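Side-chain contacts in beta-glucoside kinase (Listeria monocytogenes, PDB 4HTL), which phosphorylates cellobiose with ATP to give cellobiose-6'-phosphate, and may also regulate transcription of the cellobiose-PTS operon: residues Phe87-Lys90 with Glu91-Glu94; Ala102-Asp106 with Ala107-Leu111; Leu145-Gly148 with Gly149-Ala153; Tyr230-Ile233 with Tyr234-Pro238; Val286-Phe289 with Leu290-Asn294. All blocks are in the same frame, centred on the assembly; numbering follows the deposited sequence.

Interaction 1. Residues Phe87-Lys90 with Glu91-Glu94; sequences FNLK and EWLE
Leu89 and Leu93, one turn apart in helix 89-97, form the tight side of this contact: Leu89 CD1 meets Leu93 CD1 at 3.9 Å, both side chains buried against strands 59-64 and 101-105. Next to them Leu89 CD1 also approaches the Trp92 indole at CE3, 4.2 Å away. The Phe87 ring reaches Trp92 from before the helix, its CZ 3.7 Å from Trp92 CB, and the two ring systems lie obliquely with planes at 57°. Phe87 CG stands anti to its own nitrogen (chi1 178°), which sends the ring along the chain to the first turn of the helix.

The other side is polar and looser, and with the exposed Glu91 it faces solvent. Asn88 is the N-cap: its OD1 accepts from Glu91 N over 2.8 Å, the donor lying well above the plane of the amide. The extended Glu91 side chain then lays its carboxylate on that amide, planes only 6° apart, with Glu91 CD 3.5 Å from Asn88 ND2. ND2 itself donates to Thr72 O. Further along, Glu94 OE2 comes to 3.2 Å from Lys90 CE but stays 4.4 Å from Lys90 NZ, which is hydrogen-bonded to Lys71 O.

Leucine packing thus fastens the helix to the sheet, while its start is fixed by the Asn88 cap; the attraction between Lys90 and Glu94 is probably only a modest electrostatic addition, short of a salt bridge.

Interaction 2. Residues Ala102-Asp106 with Ala107-Leu111; sequences AIEND and ANCAL
Glu104 and Asn108 join the end of strand 101-105 to the start of helix 106-117 through a side-chain hydrogen bond, Asn108 ND2 to Glu104 OE2 at 3.0 Å. The bond is nearly straight (169°): the acceptor lies in the plane of the Asn108 amide, whereas the amide nitrogen stands above the plane of the carboxylate. The same OE2 takes a second bond from Asn105 N, 2.8 Å away, on its anti side. A bend at chi2 (56°) folds the Glu104 chain back so that one oxygen can serve both donors. The other oxygen, OE1, is in a salt bridge with Arg147 NE, so both oxygens of this buried carboxylate have partners.

Asn105 is the N-cap. Its OD1 accepts from Asn108 N at 3.0 Å, and its ND2 donates to Gly66 O, so both polar atoms of the amide are bonded. The backbone takes over from there, Asn105 O receiving Cys109 N and Asp106 O receiving Ala110 N. Asp106 OD1 adds a weak bond from Ala107 N, 2.9 Å away but bent to 127°. Cys109 SG packs against Glu104 CB at 3.6 Å.

The side chain of Asp106 lies about 4 Å from that of Asp10, assigned to ATP binding by similarity, which places this strand-to-helix junction beside the probable nucleotide site. With one donor from a side chain, one from the backbone and an arginine on its other oxygen, Glu104 is probably held as a carboxylate, and it fixes the rotation of the Asn108 amide.

Interaction 3. Residues Leu145-Gly148 with Gly149-Ala153; sequences LVRG and GRFRA. With EDO (1,2-ethanediol), chain B.
A type I beta turn from Gly148 to Phe151 shapes this part of the loop after strand 144-145, which lies against the second subunit of the dimer. The turn closes with a weak bond, Phe151 N to Gly148 O at 3.3 Å. Around it a wider backbone bond, Ala153 N to Arg147 O at 2.8 Å, draws the two ends together; its donor stands well above the carbonyl plane. Arg147 O is also approached by Phe151 CA at 3.0 Å in a CA-H...O contact, and water 1 lies 3.1 Å from both Arg147 O and Ala153 O, within donating reach of each. The Ala153 methyl fits against the backbone of Arg147 and Gly148, with CB 3.6 Å from Gly148 N, and faces Val146 CG1. Gly148 has positive phi (91°).

The long side chains in and beside the turn point elsewhere. Arg147 departs toward Glu104, its salt-bridge partner, with CB at the edge of the Phe151 ring. Arg152 crosses the interface to Asp237, Asp268 and Arg267 O of the second subunit, while one face of its guanidinium is partly overlain by Arg150 CD, 3.6 Å above the plane. Arg150, extended from CG to NE, grips a 1,2-ethanediol, probably from the crystallisation liquor, with two neighbouring N-H groups: NE to O1 at 3.2 Å and NH2 to O2 at 3.0 Å, the latter almost straight at 172°.

Interaction 4. Residues Tyr230-Ile233 with Tyr234-Pro238; sequences YNLI and YLFDP
Tyr230 and Tyr234, one turn apart on helix 212-236, put their rings together so that Tyr234 CE1 sits over the centre of the Tyr230 ring, 3.5 Å above its plane. The planes are inclined at 43° with centroids 4.6 Å apart, so the rings meet obliquely, with CE1 as the leading atom. Different first torsions make this possible: Tyr230 CG is anti to its nitrogen, while Tyr234 CG is anti to its carbonyl carbon (chi1 -78°) and swings back along the helix. In doing so Tyr234 CD1 also comes to 3.2 Å from Tyr230 O, which lies in the plane of the Tyr234 ring.

On another side of the helix Leu232 and Phe236 run side by side, with Leu232 CD2 touching Phe236 CE2 at 3.8 Å, and Leu127 packs on both. Leu235 folds over the preceding turn, its CG 3.1 Å from Asn231 O.

Backbone bonds position these groups: Tyr234 N to Tyr230 O, Leu235 N to Asn231 O and Phe236 N to Leu232 O. The last, Asp237 N to Ile233 O at 2.9 Å, is more bent (137°), as Asp237 takes positive phi and the helix stops before Pro238.

Beyond lies the second subunit: its Phe160 stacks on Tyr230, its Tyr158 on Tyr234, and the backbone N of its Arg150 and the guanidinium of its Arg152 bind Asp237. Leu235 meets Leu235 of that subunit. This is a helix C-terminus built into a dimer interface, with stacked aromatic side chains on one side and a salt-bridged aspartate just past its end.

Interaction 5. Residues Val286-Phe289 with Leu290-Asn294; sequences VYHF and LQEEN
His288 and Glu292 make the CH-pi contact of this helical turn: Glu292 CG lies over one face of the imidazole, 3.9 Å from its centroid and 28° off the ring normal. The two side chains run alongside each other, and Glu292, bent at chi2, leaves its carboxylate within 15° of parallel to the ring.

Two more aromatic rings meet the chain one turn later. Phe289 CE2 is 3.4 Å from Glu293 CG, an oblique approach at the aliphatic part of the acid, whose chain also bends at chi2. Tyr287 crosses Gln291, with CE2 3.6 Å from Gln291 CD and ring and amide planes 37° apart; Trp116 meets the same tyrosine ring from helix 106-117.

These turns belong to helix 280-293, the last helix of the chain, which packs on strands 6-11 and 101-105 of the actin-like ATPase fold found in ROK kinases. Purely apolar contact is made by Val286 and Leu290, which lie side by side with CG1 and CD1 3.9 Å apart; both touch Ile6, and Val286 also rests on Ala8, a residue assigned to ATP binding by similarity.

Hydrogen bonds are of two sorts. Along the backbone, Leu290, Gln291, Glu292 and Glu293 donate in turn to the carbonyls of Val286, Tyr287, His288 and Phe289. Among side chains, water 2 bridges His288 to Gln291: it donates to Gln291 OE1 at 2.7 Å and lies 2.8 Å from His288 ND1.

In the fold
Interactions 1, 2 and 5 meet around strand 101-105: Leu89 CD2 of interaction 1 packs on Ile103 CD1 at 3.6 Å, and Ala102 CB of interaction 2 lies 3.6 Å from Phe289 CA of interaction 5. Interaction 2 also reaches interaction 3 through the salt bridge between Glu104 OE1 and Arg147 NE, 2.8 Å long. Interactions 3 and 4 do not touch within one chain, their centres about 17 Å apart, but join across the dimer, where Arg150 N and the Arg152 side chain of one subunit bind Asp237 of the other. Interactions 1, 2 and 5 each approach the ATP-binding residues inferred by similarity, at Ile11, Asp10 and Ala8 respectively; interactions 3 and 4 lie away from them.

Interaction 1. Residues Phe87-Lys90 with Glu91-Glu94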
# COMPACT_ATOMS: atom_id res chain seq x y z
N PHE A 87 3.72 11.99 -23.79
CA PHE A 87 4.35 11.52 -25.02
C PHE A 87 4.07 10.04 -25.22
O PHE A 87 4.39 9.24 -24.34
CB PHE A 87 5.86 11.72 -24.92
CG PHE A 87 6.64 11.24 -26.10
CD1 PHE A 87 6.27 11.61 -27.40
CD2 PHE A 87 7.78 10.48 -25.93
CE1 PHE A 87 7.00 11.17 -28.50
CE2 PHE A 87 8.53 10.06 -27.02
CZ PHE A 87 8.13 10.40 -28.31
N ASN A 88 3.49 9.68 -26.36
CA ASN A 88 3.29 8.28 -26.65
C ASN A 88 4.53 7.69 -27.32
O ASN A 88 4.66 7.67 -28.54
CB ASN A 88 2.03 8.04 -27.45
CG ASN A 88 1.60 6.60 -27.38
OD1 ASN A 88 2.42 5.69 -27.55
ND2 ASN A 88 0.33 6.37 -27.03
N LEU A 89 5.42 7.18 -26.47
CA LEU A 89 6.69 6.60 -26.92
C LEU A 89 6.46 5.28 -27.67
O LEU A 89 7.19 4.96 -28.61
CB LEU A 89 7.62 6.40 -25.73
CG LEU A 89 8.96 5.73 -26.03
CD1 LEU A 89 9.77 6.47 -27.10
CD2 LEU A 89 9.76 5.61 -24.73
N LYS A 90 5.42 4.54 -27.30
CA LYS A 90 5.06 3.31 -28.07
C LYS A 90 4.71 3.67 -29.51
O LYS A 90 5.22 3.06 -30.46
CB LYS A 90 3.90 2.56 -27.41
CG LYS A 90 3.44 1.28 -28.11
CD LYS A 90 2.31 0.58 -27.36
CE LYS A 90 1.63 -0.46 -28.28
NZ LYS A 90 0.54 -1.16 -27.55
N GLU A 91 3.85 4.66 -29.69
CA GLU A 91 3.42 5.03 -31.05
C GLU A 91 4.56 5.65 -31.86
O GLU A 91 4.62 5.46 -33.06
CB GLU A 91 2.25 5.98 -31.01
CG GLU A 91 0.96 5.30 -30.62
CD GLU A 91 -0.20 6.27 -30.48
OE1 GLU A 91 -1.31 5.78 -30.22
OE2 GLU A 91 -0.01 7.50 -30.62
N TRP A 92 5.44 6.39 -31.19
CA TRP A 92 6.62 6.96 -31.85
C TRP A 92 7.49 5.87 -32.40
O TRP A 92 7.87 5.91 -33.57
CB TRP A 92 7.40 7.85 -30.87
CG TRP A 92 8.54 8.60 -31.52
CD1 TRP A 92 8.47 9.81 -32.19
CD2 TRP A 92 9.96 8.20 -31.58
NE1 TRP A 92 9.72 10.19 -32.65
CE2 TRP A 92 10.65 9.27 -32.31
CE3 TRP A 92 10.69 7.13 -31.10
CZ2 TRP A 92 12.03 9.22 -32.55
CZ3 TRP A 92 12.07 7.09 -31.34
CH2 TRP A 92 12.72 8.12 -32.06
N LEU A 93 7.81 4.89 -31.56
CA LEU A 93 8.69 3.79 -31.94
C LEU A 93 8.04 2.90 -33.02
O LEU A 93 8.74 2.41 -33.92
CB LEU A 93 9.10 2.97 -30.71
CG LEU A 93 10.17 3.57 -29.77
CD1 LEU A 93 10.24 2.83 -28.41
CD2 LEU A 93 11.52 3.56 -30.46
N GLU A 94 6.73 2.69 -32.93
CA GLU A 94 5.99 1.93 -33.95
C GLU A 94 6.07 2.64 -35.31
O GLU A 94 6.28 1.99 -36.34
CB GLU A 94 4.52 1.76 -33.56
CG GLU A 94 4.28 0.77 -32.44
CD GLU A 94 2.86 0.81 -31.93
OE1 GLU A 94 2.18 1.85 -32.06
OE2 GLU A 94 2.44 -0.22 -31.36

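Interaction 2. Residues Ala102-Asp106 with Ala107-Leu111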
# COMPACT_ATOMS: atom_id res chain seq x y z
N ALA A 102 6.47 -2.46 -26.79
CA ALA A 102 5.86 -2.43 -25.48
C ALA A 102 6.67 -1.50 -24.57
O ALA A 102 7.89 -1.30 -24.72
CB ALA A 102 5.75 -3.82 -24.88
N ILE A 103 5.95 -0.91 -23.63
CA ILE A 103 6.55 -0.00 -22.67
C ILE A 103 5.93 -0.20 -21.28
O ILE A 103 4.71 -0.44 -21.14
CB ILE A 103 6.40 1.43 -23.14
CG1 ILE A 103 7.12 2.38 -22.19
CG2 ILE A 103 4.94 1.79 -23.27
CD1 ILE A 103 7.42 3.70 -22.83
N GLU A 104 6.77 -0.11 -20.24
CA GLU A 104 6.35 -0.26 -18.85
C GLU A 104 7.28 0.64 -18.02
O GLU A 104 8.36 1.01 -18.47
CB GLU A 104 6.42 -1.73 -18.41
CG GLU A 104 6.07 -2.06 -16.93
CD GLU A 104 4.72 -1.60 -16.48
OE1 GLU A 104 3.77 -2.38 -16.56
OE2 GLU A 104 4.61 -0.44 -15.99
N ASN A 105 6.85 1.03 -16.84
CA ASN A 105 7.63 1.84 -15.91
C ASN A 105 8.87 1.11 -15.40
O ASN A 105 8.85 -0.12 -15.27
CB ASN A 105 6.69 2.25 -14.77
CG ASN A 105 7.41 2.64 -13.51
OD1 ASN A 105 7.69 1.79 -12.66
ND2 ASN A 105 7.66 3.95 -13.34
N ASP A 106 9.93 1.86 -15.08
CA ASP A 106 11.22 1.28 -14.72
C ASP A 106 11.22 0.41 -13.46
O ASP A 106 11.82 -0.67 -13.44
CB ASP A 106 12.33 2.32 -14.70
CG ASP A 106 12.12 3.42 -13.70
OD1 ASP A 106 11.01 3.62 -13.20
OD2 ASP A 106 13.11 4.10 -13.39
N ALA A 107 10.54 0.88 -12.41
CA ALA A 107 10.43 0.11 -11.14
C ALA A 107 9.62 -1.18 -11.36
O ALA A 107 9.99 -2.26 -10.88
CB ALA A 107 9.88 0.95 -10.01
N ASN A 108 8.53 -1.05 -12.11
CA ASN A 108 7.72 -2.18 -12.48
C ASN A 108 8.49 -3.18 -13.28
O ASN A 108 8.38 -4.36 -13.00
CB ASN A 108 6.46 -1.78 -13.23
CG ASN A 108 5.46 -1.00 -12.35
OD1 ASN A 108 5.59 -0.95 -11.13
ND2 ASN A 108 4.46 -0.37 -13.01
N CYS A 109 9.31 -2.73 -14.24
CA CYS A 109 10.13 -3.66 -15.02
C CYS A 109 11.12 -4.42 -14.12
O CYS A 109 11.26 -5.63 -14.22
CB CYS A 109 10.87 -2.93 -16.14
SG CYS A 109 9.82 -2.48 -17.52
N ALA A 110 11.74 -3.74 -13.17
CA ALA A 110 12.69 -4.40 -12.31
C ALA A 110 11.97 -5.42 -11.45
O ALA A 110 12.53 -6.49 -11.17
CB ALA A 110 13.48 -3.42 -11.42
N LEU A 111 10.74 -5.13 -11.04
CA LEU A 111 9.98 -6.12 -10.29
C LEU A 111 9.68 -7.34 -11.20
O LEU A 111 9.77 -8.46 -10.77
CB LEU A 111 8.70 -5.54 -9.76
CG LEU A 111 7.86 -6.49 -8.89
CD1 LEU A 111 7.09 -5.73 -7.81
CD2 LEU A 111 6.87 -7.30 -9.78

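Interaction 3. Residues Leu145-Gly148 with Gly149-Ala153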
# COMPACT_ATOMS: atom_id res chain seq x y z
N LEU A 145 1.06 -7.33 -11.11
CA LEU A 145 1.57 -6.02 -10.85
C LEU A 145 0.40 -5.06 -10.51
O LEU A 145 -0.65 -5.08 -11.16
CB LEU A 145 2.34 -5.57 -12.09
CG LEU A 145 3.12 -4.30 -12.17
CD1 LEU A 145 4.28 -4.27 -11.19
CD2 LEU A 145 3.58 -4.13 -13.63
N VAL A 146 0.62 -4.23 -9.49
CA VAL A 146 -0.33 -3.19 -9.17
C VAL A 146 0.22 -1.89 -9.73
O VAL A 146 1.16 -1.33 -9.23
CB VAL A 146 -0.58 -3.08 -7.65
CG1 VAL A 146 -1.46 -1.85 -7.35
CG2 VAL A 146 -1.14 -4.38 -7.06
N ARG A 147 -0.41 -1.40 -10.78
CA ARG A 147 0.05 -0.17 -11.46
C ARG A 147 -0.69 1.07 -10.98
O ARG A 147 -0.20 2.16 -11.15
CB ARG A 147 -0.10 -0.29 -12.96
CG ARG A 147 0.68 -1.43 -13.57
CD ARG A 147 0.54 -1.45 -15.06
NE ARG A 147 1.10 -2.63 -15.68
CZ ARG A 147 0.49 -3.81 -15.70
NH1 ARG A 147 -0.70 -3.97 -15.11
NH2 ARG A 147 1.05 -4.82 -16.30
N GLY A 148 -1.90 0.86 -10.45
CA GLY A 148 -2.79 1.89 -9.99
C GLY A 148 -3.77 2.41 -11.05
O GLY A 148 -3.67 2.09 -12.23
N GLY A 149 -4.74 3.21 -10.61
CA GLY A 149 -5.77 3.72 -11.50
C GLY A 149 -5.26 4.65 -12.63
O GLY A 149 -5.91 4.77 -13.69
N ARG A 150 -4.13 5.31 -12.38
CA ARG A 150 -3.50 6.16 -13.35
C ARG A 150 -2.04 5.78 -13.57
O ARG A 150 -1.25 6.59 -14.06
CB ARG A 150 -3.66 7.64 -12.98
CG ARG A 150 -5.09 8.17 -12.95
CD ARG A 150 -5.07 9.62 -12.44
NE ARG A 150 -6.34 10.31 -12.62
CZ ARG A 150 -7.40 10.18 -11.80
NH1 ARG A 150 -7.36 9.40 -10.71
NH2 ARG A 150 -8.50 10.84 -12.06
N PHE A 151 -1.71 4.51 -13.27
CA PHE A 151 -0.39 3.96 -13.56
C PHE A 151 0.69 4.62 -12.71
O PHE A 151 1.88 4.67 -13.12
CB PHE A 151 -0.08 4.08 -15.06
CG PHE A 151 -1.21 3.61 -15.90
CD1 PHE A 151 -1.55 2.27 -15.90
CD2 PHE A 151 -1.99 4.50 -16.61
CE1 PHE A 151 -2.62 1.81 -16.63
CE2 PHE A 151 -3.08 4.04 -17.32
CZ PHE A 151 -3.40 2.70 -17.31
N ARG A 152 0.29 5.09 -11.55
CA ARG A 152 1.18 5.79 -10.64
C ARG A 152 1.61 4.98 -9.41
O ARG A 152 2.44 5.48 -8.61
CB ARG A 152 0.57 7.11 -10.18
CG ARG A 152 0.10 8.01 -11.32
CD ARG A 152 -0.38 9.36 -10.93
NE ARG A 152 -1.61 9.26 -10.17
CZ ARG A 152 -2.44 10.27 -9.94
NH1 ARG A 152 -2.23 11.47 -10.45
NH2 ARG A 152 -3.52 10.05 -9.21
N ALA A 153 1.02 3.82 -9.20
CA ALA A 153 1.22 3.08 -7.93
C ALA A 153 2.69 2.73 -7.71
O ALA A 153 3.48 2.63 -8.65
CB ALA A 153 0.36 1.84 -7.89
C1 EDO B . -6.48 13.40 -15.43
O1 EDO B . -5.53 12.75 -14.57
C2 EDO B . -7.77 12.58 -15.46
O2 EDO B . -8.61 12.83 -14.30
O HOH W 1 2.87 1.76 -11.52

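Interaction 4. Residues Tyr230-Ile233 with Tyr234-Pro238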
# COMPACT_ATOMS: atom_id res chain seq x y z
N TYR A 230 7.91 -0.99 7.83
CA TYR A 230 6.78 -1.26 8.76
C TYR A 230 5.49 -0.86 8.09
O TYR A 230 4.54 -1.63 8.01
CB TYR A 230 7.02 -0.49 10.02
CG TYR A 230 6.08 -0.73 11.19
CD1 TYR A 230 6.41 -1.62 12.21
CD2 TYR A 230 4.89 -0.05 11.31
CE1 TYR A 230 5.61 -1.78 13.31
CE2 TYR A 230 4.08 -0.23 12.40
CZ TYR A 230 4.45 -1.09 13.41
OH TYR A 230 3.65 -1.24 14.50
N ASN A 231 5.47 0.34 7.49
CA ASN A 231 4.28 0.76 6.78
C ASN A 231 3.90 -0.25 5.68
O ASN A 231 2.72 -0.62 5.51
CB ASN A 231 4.47 2.11 6.09
CG ASN A 231 4.44 3.32 7.05
OD1 ASN A 231 3.95 3.23 8.17
ND2 ASN A 231 4.88 4.49 6.52
N LEU A 232 4.89 -0.61 4.85
CA LEU A 232 4.64 -1.52 3.74
C LEU A 232 4.13 -2.90 4.19
O LEU A 232 3.27 -3.50 3.54
CB LEU A 232 5.90 -1.68 2.88
CG LEU A 232 6.36 -0.49 2.07
CD1 LEU A 232 7.74 -0.72 1.48
CD2 LEU A 232 5.35 0.05 1.06
N ILE A 233 4.73 -3.41 5.24
CA ILE A 233 4.40 -4.73 5.79
C ILE A 233 2.93 -4.76 6.22
O ILE A 233 2.18 -5.61 5.79
CB ILE A 233 5.34 -5.09 6.96
CG1 ILE A 233 6.72 -5.45 6.38
CG2 ILE A 233 4.77 -6.23 7.83
CD1 ILE A 233 7.82 -5.45 7.41
N TYR A 234 2.51 -3.73 6.95
CA TYR A 234 1.13 -3.69 7.47
C TYR A 234 0.11 -3.40 6.35
O TYR A 234 -0.99 -3.90 6.37
CB TYR A 234 1.04 -2.71 8.67
CG TYR A 234 1.60 -3.41 9.91
CD1 TYR A 234 2.90 -3.25 10.30
CD2 TYR A 234 0.79 -4.19 10.69
CE1 TYR A 234 3.40 -3.91 11.41
CE2 TYR A 234 1.27 -4.88 11.77
CZ TYR A 234 2.58 -4.70 12.16
OH TYR A 234 3.10 -5.41 13.22
N LEU A 235 0.49 -2.58 5.37
CA LEU A 235 -0.41 -2.24 4.33
C LEU A 235 -0.64 -3.41 3.35
O LEU A 235 -1.78 -3.76 3.06
CB LEU A 235 0.03 -0.98 3.59
CG LEU A 235 0.01 0.36 4.37
CD1 LEU A 235 0.53 1.52 3.51
CD2 LEU A 235 -1.35 0.60 4.88
N PHE A 236 0.45 -3.97 2.81
CA PHE A 236 0.36 -4.91 1.74
C PHE A 236 0.39 -6.38 2.20
O PHE A 236 -0.01 -7.27 1.44
CB PHE A 236 1.56 -4.71 0.77
CG PHE A 236 1.48 -3.43 -0.04
CD1 PHE A 236 0.67 -3.37 -1.17
CD2 PHE A 236 2.10 -2.29 0.39
CE1 PHE A 236 0.54 -2.20 -1.90
CE2 PHE A 236 2.00 -1.11 -0.36
CZ PHE A 236 1.18 -1.04 -1.48
N ASP A 237 0.96 -6.63 3.36
CA ASP A 237 1.16 -8.01 3.85
C ASP A 237 1.85 -8.86 2.78
O ASP A 237 1.39 -9.94 2.44
CB ASP A 237 -0.17 -8.61 4.33
CG ASP A 237 -0.04 -10.05 4.88
OD1 ASP A 237 0.99 -10.37 5.52
OD2 ASP A 237 -0.96 -10.88 4.61
N PRO A 238 2.99 -8.36 2.26
CA PRO A 238 3.76 -9.22 1.40
C PRO A 238 4.39 -10.39 2.14
O PRO A 238 4.56 -10.32 3.34
CB PRO A 238 4.86 -8.29 0.92
CG PRO A 238 5.13 -7.38 2.15
CD PRO A 238 3.76 -7.19 2.76

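Interaction 5. Residues Val286-Phe289 with Leu290-Asn294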
# COMPACT_ATOMS: atom_id res chain seq x y z
N VAL A 286 11.38 -6.78 -21.34
CA VAL A 286 11.14 -7.95 -22.17
C VAL A 286 9.99 -8.81 -21.70
O VAL A 286 9.13 -9.20 -22.49
CB VAL A 286 12.44 -8.74 -22.46
CG1 VAL A 286 12.16 -10.10 -23.16
CG2 VAL A 286 13.37 -7.84 -23.29
N TYR A 287 9.96 -9.12 -20.41
CA TYR A 287 8.84 -9.84 -19.86
C TYR A 287 7.51 -9.18 -20.18
O TYR A 287 6.57 -9.86 -20.65
CB TYR A 287 9.01 -10.03 -18.37
CG TYR A 287 7.97 -10.87 -17.71
CD1 TYR A 287 8.13 -12.25 -17.61
CD2 TYR A 287 6.88 -10.29 -17.10
CE1 TYR A 287 7.20 -13.03 -16.96
CE2 TYR A 287 5.95 -11.08 -16.44
CZ TYR A 287 6.13 -12.45 -16.38
OH TYR A 287 5.23 -13.25 -15.72
N HIS A 288 7.41 -7.87 -19.95
CA HIS A 288 6.19 -7.14 -20.31
C HIS A 288 5.85 -7.28 -21.78
O HIS A 288 4.72 -7.56 -22.12
CB HIS A 288 6.31 -5.67 -19.90
CG HIS A 288 5.18 -4.82 -20.34
ND1 HIS A 288 3.91 -5.04 -19.94
CD2 HIS A 288 5.13 -3.75 -21.23
CE1 HIS A 288 3.10 -4.13 -20.53
NE2 HIS A 288 3.84 -3.35 -21.33
N PHE A 289 6.85 -7.10 -22.65
CA PHE A 289 6.65 -7.24 -24.10
C PHE A 289 6.11 -8.62 -24.44
O PHE A 289 5.15 -8.74 -25.21
CB PHE A 289 7.99 -7.03 -24.84
CG PHE A 289 7.91 -7.28 -26.32
CD1 PHE A 289 7.72 -6.25 -27.20
CD2 PHE A 289 8.05 -8.57 -26.82
CE1 PHE A 289 7.65 -6.49 -28.56
CE2 PHE A 289 7.97 -8.82 -28.16
CZ PHE A 289 7.77 -7.77 -29.04
N LEU A 290 6.70 -9.66 -23.83
CA LEU A 290 6.27 -11.05 -24.08
C LEU A 290 4.82 -11.32 -23.63
O LEU A 290 4.08 -12.06 -24.30
CB LEU A 290 7.24 -12.04 -23.43
CG LEU A 290 8.64 -12.15 -24.05
CD1 LEU A 290 9.55 -13.00 -23.18
CD2 LEU A 290 8.63 -12.68 -25.49
N GLN A 291 4.41 -10.70 -22.53
CA GLN A 291 3.03 -10.78 -22.02
C GLN A 291 2.07 -10.09 -22.99
O GLN A 291 0.97 -10.58 -23.26
CB GLN A 291 2.92 -10.10 -20.65
CG GLN A 291 3.41 -10.96 -19.49
CD GLN A 291 2.91 -10.44 -18.17
OE1 GLN A 291 2.97 -9.24 -17.90
NE2 GLN A 291 2.39 -11.33 -17.35
N GLU A 292 2.50 -8.93 -23.49
CA GLU A 292 1.70 -8.16 -24.44
C GLU A 292 1.51 -8.88 -25.78
O GLU A 292 0.41 -8.82 -26.37
CB GLU A 292 2.29 -6.76 -24.67
CG GLU A 292 2.06 -5.78 -23.51
CD GLU A 292 0.60 -5.43 -23.34
OE1 GLU A 292 0.06 -4.66 -24.17
OE2 GLU A 292 -0.01 -5.94 -22.37
N GLU A 293 2.57 -9.55 -26.27
CA GLU A 293 2.44 -10.26 -27.52
C GLU A 293 1.38 -11.36 -27.44
O GLU A 293 0.73 -11.64 -28.44
CB GLU A 293 3.79 -10.77 -28.04
CG GLU A 293 4.67 -9.66 -28.60
CD GLU A 293 4.08 -8.93 -29.80
OE1 GLU A 293 3.89 -9.57 -30.86
OE2 GLU A 293 3.81 -7.71 -29.69
N ASN A 294 1.17 -11.93 -26.25
CA ASN A 294 -0.03 -12.73 -25.97
C ASN A 294 -1.12 -11.83 -25.39
O ASN A 294 -2.19 -11.69 -25.98
CB ASN A 294 0.28 -13.83 -24.96
CG ASN A 294 1.33 -14.79 -25.47
OD1 ASN A 294 1.23 -15.30 -26.58
ND2 ASN A 294 2.35 -15.03 -24.65
O HOH W 2 2.08 -7.11 -19.26